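PDB 1JOV: HI1317 from Haemophilus influenzae, which probably interconverts the alpha and beta anomers of glucose 6-phosphate. Local coordinates for residues Q52-L57 with T151-G156. Residues are numbered along the deposited sequence; the frame is centred on the assembly and turned at random. Where two conformers were deposited one is given.
Sequences QDVLWL and TYFNIG
L55 and F153 form a single backbone beta bridge, which fastens the loop between strands 41-47 and 75-76 to the end of strand 145-154 in this all-beta aldose-epimerase fold. Two main-chain bonds flank the pair. N154 N donates to V54 O at 3.0 Å, almost straight at 178°, and W56 N donates to Y152 O at 2.9 Å. N154 adds a side-chain bond. With CG anti to the backbone N (chi1 -172°), its amide is placed beside D53, and N154 ND2 donates to D53 O at 2.9 Å, with the acceptor in the amide plane. D53 O thus takes bonds from both N154 ND2 and R211, which also bonds N154 O. N154 OD1 lies at the edge of the W56 indole, 3.8 Å from W56 CD1. The loop is shaped by an Asx turn, in which D53 OD1 takes the L55 N-H from above the carboxylate plane, while D53 OD2 bonds S44 OG. W56 and Y152 point toward each other's segments. Their rings are close to parallel, with planes at 21°, but slid so far apart that they barely overlap, and W56 CE3 touches Y152 CD2 at 3.5 Å. L55 CD2 meets T151 CG2 at 3.6 Å. Y152 OH bonds R70, and its ring meets that of H150, a predicted active-site residue. M244 of strand 244-251 packs against both W56 and Y152, while V54 and F153 pack on I213 of strand 211-218 and I266 of strand 261-268.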
loop_
_atom_site.group_PDB
_atom_site.type_symbol
_atom_site.label_atom_id
_atom_site.label_comp_id
_atom_site.label_asym_id
_atom_site.label_seq_id
_atom_site.Cartn_x
_atom_site.Cartn_y
_atom_site.Cartn_z
ATOM N N GLN A 52 8.168 10.554 11.370
ATOM C CA GLN A 52 8.516 9.244 10.886
ATOM C C GLN A 52 7.830 9.039 9.534
ATOM O O GLN A 52 6.741 9.550 9.301
ATOM C CB GLN A 52 8.059 8.182 11.904
ATOM C CG GLN A 52 8.757 8.221 13.319
ATOM C CD GLN A 52 8.046 9.140 14.296
ATOM O OE1 GLN A 52 6.961 9.581 14.013
ATOM N NE2 GLN A 52 8.658 9.407 15.460
ATOM N N ASP A 53 8.416 8.209 8.710
ATOM C CA ASP A 53 7.753 7.835 7.491
ATOM C C ASP A 53 6.350 7.265 7.832
ATOM O O ASP A 53 6.194 6.567 8.836
ATOM C CB ASP A 53 8.587 6.766 6.748
ATOM C CG ASP A 53 8.314 6.553 5.255
ATOM O OD1 ASP A 53 7.143 6.698 4.851
ATOM O OD2 ASP A 53 9.273 6.254 4.504
ATOM N N VAL A 54 5.348 7.540 7.010
ATOM C CA VAL A 54 4.022 6.952 7.198
ATOM C C VAL A 54 3.976 5.492 6.803
ATOM O O VAL A 54 3.161 4.699 7.372
ATOM C CB VAL A 54 2.933 7.739 6.452
ATOM C CG1 VAL A 54 1.619 7.034 6.545
ATOM C CG2 VAL A 54 2.801 9.120 7.071
ATOM N N LEU A 55 4.813 5.092 5.816
ATOM C CA LEU A 55 4.771 3.725 5.346
ATOM C C LEU A 55 5.976 2.892 5.830
ATOM O O LEU A 55 7.087 3.442 6.056
ATOM C CB LEU A 55 4.797 3.745 3.828
ATOM C CG LEU A 55 3.563 4.430 3.235
ATOM C CD1 LEU A 55 3.756 4.494 1.746
ATOM C CD2 LEU A 55 2.292 3.643 3.520
ATOM N N TRP A 56 5.774 1.617 5.944
ATOM C CA TRP A 56 6.887 0.775 6.328
ATOM C C TRP A 56 7.450 0.027 5.151
ATOM O O TRP A 56 6.708 -0.465 4.242
ATOM C CB TRP A 56 6.373 -0.215 7.402
ATOM C CG TRP A 56 7.332 -1.279 7.846
ATOM C CD1 TRP A 56 8.151 -1.211 9.006
ATOM C CD2 TRP A 56 7.458 -2.601 7.352
ATOM N NE1 TRP A 56 8.866 -2.370 9.132
ATOM C CE2 TRP A 56 8.456 -3.254 8.156
ATOM C CE3 TRP A 56 6.936 -3.281 6.266
ATOM C CZ2 TRP A 56 8.872 -4.551 7.901
ATOM C CZ3 TRP A 56 7.367 -4.572 5.974
ATOM C CH2 TRP A 56 8.302 -5.219 6.832
ATOM N N LEU A 57 8.772 -0.096 5.152
ATOM C CA LEU A 57 9.494 -0.819 4.097
ATOM C C LEU A 57 10.461 -1.751 4.833
ATOM O O LEU A 57 11.168 -1.269 5.730
ATOM C CB LEU A 57 10.321 0.091 3.208
ATOM C CG LEU A 57 11.178 -0.565 2.157
ATOM C CD1 LEU A 57 10.270 -1.347 1.141
ATOM C CD2 LEU A 57 11.919 0.561 1.410
ATOM N N THR A 151 -1.604 -1.796 1.970
ATOM C CA THR A 151 -0.787 -0.767 2.652
ATOM C C THR A 151 -0.119 -1.246 3.965
ATOM O O THR A 151 -0.783 -1.737 4.871
ATOM C CB THR A 151 -1.673 0.472 2.953
ATOM O OG1 THR A 151 -2.418 0.816 1.759
ATOM C CG2 THR A 151 -0.767 1.756 3.413
ATOM N N TYR A 152 1.198 -1.041 3.975
ATOM C CA TYR A 152 1.989 -1.328 5.198
ATOM C C TYR A 152 2.266 -0.040 5.885
ATOM O O TYR A 152 3.052 0.841 5.410
ATOM C CB TYR A 152 3.361 -2.023 4.914
ATOM C CG TYR A 152 3.367 -3.355 4.320
ATOM C CD1 TYR A 152 3.015 -3.593 2.983
ATOM C CD2 TYR A 152 3.894 -4.413 5.041
ATOM C CE1 TYR A 152 3.068 -4.917 2.434
ATOM C CE2 TYR A 152 3.942 -5.686 4.520
ATOM C CZ TYR A 152 3.575 -5.950 3.228
ATOM O OH TYR A 152 3.677 -7.231 2.721
ATOM N N PHE A 153 1.614 0.093 7.061
ATOM C CA PHE A 153 1.790 1.344 7.829
ATOM C C PHE A 153 2.924 1.186 8.849
ATOM O O PHE A 153 3.160 0.094 9.366
ATOM C CB PHE A 153 0.529 1.738 8.567
ATOM C CG PHE A 153 -0.572 2.057 7.665
ATOM C CD1 PHE A 153 -0.632 3.290 7.064
ATOM C CD2 PHE A 153 -1.523 1.104 7.394
ATOM C CE1 PHE A 153 -1.695 3.579 6.143
ATOM C CE2 PHE A 153 -2.502 1.339 6.531
ATOM C CZ PHE A 153 -2.660 2.616 5.916
ATOM N N ASN A 154 3.726 2.240 8.959
ATOM C CA ASN A 154 4.892 2.279 9.818
ATOM C C ASN A 154 4.408 2.716 11.246
ATOM O O ASN A 154 3.829 3.805 11.402
ATOM C CB ASN A 154 5.873 3.327 9.243
ATOM C CG ASN A 154 7.262 3.357 9.949
ATOM O OD1 ASN A 154 7.812 2.332 10.345
ATOM N ND2 ASN A 154 7.842 4.555 10.023
ATOM N N ILE A 155 4.767 1.933 12.260
ATOM C CA ILE A 155 4.318 2.276 13.615
ATOM C C ILE A 155 5.456 2.081 14.622
ATOM O O ILE A 155 6.396 1.315 14.336
ATOM C CB ILE A 155 3.141 1.368 13.993
ATOM C CG1 ILE A 155 3.518 -0.076 13.754
ATOM C CG2 ILE A 155 1.851 1.735 13.253
ATOM C CD1 ILE A 155 2.806 -1.049 14.497
ATOM N N GLY A 156 5.355 2.714 15.797
ATOM C CA GLY A 156 6.414 2.584 16.815
ATOM C C GLY A 156 6.561 1.226 17.472
ATOM O O GLY A 156 7.687 0.695 17.607
#